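Local atomic coordinates of genome polyprotein (Chicken sicinivirus JSY, PDB entry 6QWT), a protein that probably copies the viral RNA genome as the 3Dpol RNA-dependent RNA polymerase, the part of the polyprotein that this chain represents. Residues L277-F282 and W286-G291. Sequence-based numbering, arbitrary orientation.
Sequences LSKHVF and WYIMKG
Leu277 reaches across to strand 285-290 with one methyl, CD1, which lies 3.7 Å from CG2 of Ile288 and equally near CB of Lys290; CG, anti to the backbone N (chi1 -169°), carries the branch toward that strand. The lysine chain runs on past it, its NZ bridging to Asp62 and Asp64. Ser278 N donates to Met289 O (3.0 Å) and Met289 N to Ser278 O (2.8 Å), a hydrogen-bonded antiparallel pair. On the face shared with Met289, Ser278 OG and His280 NE2 form a short hydrogen bond (2.6 Å), and a water links the hydroxyl to Gly291 O. Lys279 lies alongside Ile288, CG against CG1, before its ammonium turns off to Asp150. The two strands form an antiparallel beta hairpin between strands 152-157 and 2-5 of a mixed sheet, probably in the fingers of the right-hand fold, just before the Gly-rich start of picornaviral motif B (GGNPSG, from Gly291). His280 forms the second hydrogen-bonded pair, with Tyr287, and its CB sits over the phenol face, 3.7 Å from the ring centroid. The imidazole and phenol planes are within 7° of parallel but slid apart, hardly overlapping. NE2 also packs on Met289 CB, while ND1 bonds to Glu176, so both ring nitrogens are held and the imidazole's rotation is probably fixed. On the other face, Val281 sets CG2 almost squarely above the six-membered ring of Trp286, 3.4 Å from its centroid. Phe282 touches the edge of the Tyr287 ring with CB, at CE1, and carries its own ring away to meet Phe55 edge-to-face.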
ATOM      1  N   LEU A 277     -14.865   8.868   6.836  1.00 25.33           N
ATOM      2  CA  LEU A 277     -15.350  10.252   6.889  1.00 25.01           C
ATOM      3  C   LEU A 277     -14.198  11.076   7.460  1.00 25.13           C
ATOM      4  O   LEU A 277     -14.214  11.471   8.629  1.00 26.37           O
ATOM      5  CB  LEU A 277     -16.626  10.374   7.731  1.00 27.29           C
ATOM      6  CG  LEU A 277     -17.371  11.710   7.655  1.00 30.55           C
ATOM      7  CD1 LEU A 277     -17.753  12.030   6.217  1.00 23.75           C
ATOM      8  CD2 LEU A 277     -18.604  11.691   8.546  1.00 29.59           C
ATOM      9  N   SER A 278     -13.197  11.333   6.625  1.00 24.08           N
ATOM     10  CA  SER A 278     -11.899  11.816   7.069  1.00 26.65           C
ATOM     11  C   SER A 278     -11.712  13.292   6.741  1.00 25.69           C
ATOM     12  O   SER A 278     -12.273  13.809   5.771  1.00 25.44           O
ATOM     13  CB  SER A 278     -10.779  11.002   6.416  1.00 25.87           C
ATOM     14  OG  SER A 278     -10.877  11.072   5.003  1.00 22.53           O
ATOM     15  N   LYS A 279     -10.899  13.962   7.555  1.00 24.33           N
ATOM     16  CA  LYS A 279     -10.548  15.360   7.352  1.00 24.64           C
ATOM     17  C   LYS A 279      -9.173  15.458   6.705  1.00 24.02           C
ATOM     18  O   LYS A 279      -8.244  14.740   7.085  1.00 25.60           O
ATOM     19  CB  LYS A 279     -10.555  16.127   8.677  1.00 21.94           C
ATOM     20  CG  LYS A 279     -11.915  16.168   9.349  1.00 29.17           C
ATOM     21  CD  LYS A 279     -11.797  16.393  10.843  1.00 29.32           C
ATOM     22  CE  LYS A 279     -11.370  17.810  11.145  1.00 38.32           C
ATOM     23  NZ  LYS A 279     -11.286  18.075  12.606  1.00 42.78           N
ATOM     24  N   HIS A 280      -9.048  16.355   5.728  1.00 22.75           N
ATOM     25  CA  HIS A 280      -7.822  16.509   4.963  1.00 25.82           C
ATOM     26  C   HIS A 280      -7.439  17.978   4.869  1.00 25.02           C
ATOM     27  O   HIS A 280      -8.292  18.864   4.952  1.00 25.28           O
ATOM     28  CB  HIS A 280      -7.968  15.938   3.545  1.00 26.89           C
ATOM     29  CG  HIS A 280      -8.333  14.487   3.504  1.00 28.33           C
ATOM     30  ND1 HIS A 280      -7.468  13.515   3.047  1.00 27.67           N
ATOM     31  CD2 HIS A 280      -9.475  13.841   3.845  1.00 26.92           C
ATOM     32  CE1 HIS A 280      -8.059  12.336   3.115  1.00 28.14           C
ATOM     33  NE2 HIS A 280      -9.275  12.505   3.599  1.00 27.89           N
ATOM     34  N   VAL A 281      -6.144  18.228   4.687  1.00 25.20           N
ATOM     35  CA  VAL A 281      -5.644  19.568   4.405  1.00 26.74           C
ATOM     36  C   VAL A 281      -4.617  19.470   3.282  1.00 27.16           C
ATOM     37  O   VAL A 281      -3.590  18.797   3.425  1.00 27.07           O
ATOM     38  CB  VAL A 281      -5.047  20.258   5.648  1.00 27.10           C
ATOM     39  CG1 VAL A 281      -3.962  19.407   6.317  1.00 24.50           C
ATOM     40  CG2 VAL A 281      -4.532  21.642   5.285  1.00 24.87           C
ATOM     41  N   PHE A 282      -4.908  20.113   2.157  1.00 25.50           N
ATOM     42  CA  PHE A 282      -4.030  20.144   0.991  1.00 25.57           C
ATOM     43  C   PHE A 282      -3.624  21.596   0.775  1.00 25.99           C
ATOM     44  O   PHE A 282      -4.347  22.360   0.127  1.00 24.92           O
ATOM     45  CB  PHE A 282      -4.736  19.563  -0.233  1.00 24.93           C
ATOM     46  CG  PHE A 282      -3.923  19.620  -1.497  1.00 24.72           C
ATOM     47  CD1 PHE A 282      -2.861  18.751  -1.696  1.00 24.43           C
ATOM     48  CD2 PHE A 282      -4.233  20.528  -2.494  1.00 27.30           C
ATOM     49  CE1 PHE A 282      -2.119  18.795  -2.861  1.00 24.51           C
ATOM     50  CE2 PHE A 282      -3.494  20.578  -3.662  1.00 26.78           C
ATOM     51  CZ  PHE A 282      -2.436  19.710  -3.846  1.00 26.50           C
ATOM     52  N   TRP A 286      -8.993  22.976   2.907  1.00 26.27           N
ATOM     53  CA  TRP A 286      -9.501  22.131   3.979  1.00 25.67           C
ATOM     54  C   TRP A 286     -10.808  21.492   3.531  1.00 29.35           C
ATOM     55  O   TRP A 286     -11.722  22.192   3.082  1.00 27.10           O
ATOM     56  CB  TRP A 286      -9.717  22.944   5.255  1.00 24.65           C
ATOM     57  CG  TRP A 286      -8.518  23.744   5.657  1.00 26.88           C
ATOM     58  CD1 TRP A 286      -8.124  24.948   5.144  1.00 26.41           C
ATOM     59  CD2 TRP A 286      -7.551  23.398   6.657  1.00 25.99           C
ATOM     60  NE1 TRP A 286      -6.973  25.372   5.765  1.00 25.52           N
ATOM     61  CE2 TRP A 286      -6.602  24.440   6.697  1.00 25.19           C
ATOM     62  CE3 TRP A 286      -7.397  22.311   7.522  1.00 25.26           C
ATOM     63  CZ2 TRP A 286      -5.514  24.424   7.569  1.00 30.59           C
ATOM     64  CZ3 TRP A 286      -6.315  22.299   8.388  1.00 27.63           C
ATOM     65  CH2 TRP A 286      -5.388  23.348   8.404  1.00 25.97           C
ATOM     66  N   TYR A 287     -10.894  20.169   3.650  1.00 25.47           N
ATOM     67  CA  TYR A 287     -12.063  19.453   3.158  1.00 26.31           C
ATOM     68  C   TYR A 287     -12.192  18.126   3.893  1.00 26.09           C
ATOM     69  O   TYR A 287     -11.256  17.656   4.546  1.00 22.11           O
ATOM     70  CB  TYR A 287     -11.986  19.231   1.641  1.00 24.93           C
ATOM     71  CG  TYR A 287     -10.771  18.449   1.199  1.00 24.44           C
ATOM     72  CD1 TYR A 287      -9.548  19.079   0.999  1.00 26.03           C
ATOM     73  CD2 TYR A 287     -10.845  17.079   0.986  1.00 27.04           C
ATOM     74  CE1 TYR A 287      -8.432  18.366   0.599  1.00 27.74           C
ATOM     75  CE2 TYR A 287      -9.734  16.356   0.585  1.00 26.08           C
ATOM     76  CZ  TYR A 287      -8.533  17.004   0.392  1.00 27.75           C
ATOM     77  OH  TYR A 287      -7.426  16.289  -0.006  1.00 29.09           O
ATOM     78  N   ILE A 288     -13.379  17.539   3.779  1.00 26.48           N
ATOM     79  CA  ILE A 288     -13.689  16.235   4.347  1.00 24.42           C
ATOM     80  C   ILE A 288     -14.040  15.303   3.198  1.00 28.23           C
ATOM     81  O   ILE A 288     -14.785  15.687   2.289  1.00 27.10           O
ATOM     82  CB  ILE A 288     -14.843  16.319   5.367  1.00 28.57           C
ATOM     83  CG1 ILE A 288     -14.317  16.764   6.733  1.00 29.61           C
ATOM     84  CG2 ILE A 288     -15.577  14.984   5.478  1.00 24.00           C
ATOM     85  CD1 ILE A 288     -15.404  17.190   7.700  1.00 26.94           C
ATOM     86  N   MET A 289     -13.481  14.096   3.222  1.00 28.52           N
ATOM     87  CA  MET A 289     -13.785  13.074   2.234  1.00 25.81           C
ATOM     88  C   MET A 289     -14.756  12.071   2.844  1.00 27.07           C
ATOM     89  O   MET A 289     -14.452  11.450   3.868  1.00 25.50           O
ATOM     90  CB  MET A 289     -12.513  12.374   1.755  1.00 23.51           C
ATOM     91  CG  MET A 289     -11.742  13.147   0.694  1.00 34.64           C
ATOM     92  SD  MET A 289     -12.670  13.316  -0.850  1.00 49.92           S
ATOM     93  CE  MET A 289     -11.767  14.625  -1.677  1.00 38.53           C
ATOM     94  N   LYS A 290     -15.924  11.928   2.226  1.00 29.96           N
ATOM     95  CA  LYS A 290     -16.897  10.908   2.600  1.00 29.35           C
ATOM     96  C   LYS A 290     -16.720   9.740   1.638  1.00 27.36           C
ATOM     97  O   LYS A 290     -16.989   9.869   0.439  1.00 27.04           O
ATOM     98  CB  LYS A 290     -18.319  11.463   2.555  1.00 28.79           C
ATOM     99  CG  LYS A 290     -19.397  10.470   2.957  1.00 32.44           C
ATOM    100  CD  LYS A 290     -20.763  11.144   3.000  1.00 37.12           C
ATOM    101  CE  LYS A 290     -21.876  10.140   3.253  1.00 40.12           C
ATOM    102  NZ  LYS A 290     -22.093   9.237   2.090  1.00 36.77           N
ATOM    103  N   GLY A 291     -16.256   8.607   2.159  1.00 28.33           N
ATOM    104  CA  GLY A 291     -15.853   7.491   1.331  1.00 28.28           C
ATOM    105  C   GLY A 291     -14.362   7.510   1.033  1.00 29.99           C
ATOM    106  O   GLY A 291     -13.656   8.492   1.268  1.00 27.55           O
TER
HETATM  107  O   HOH W   1     -12.187   8.919   3.577  1.00 25.23           O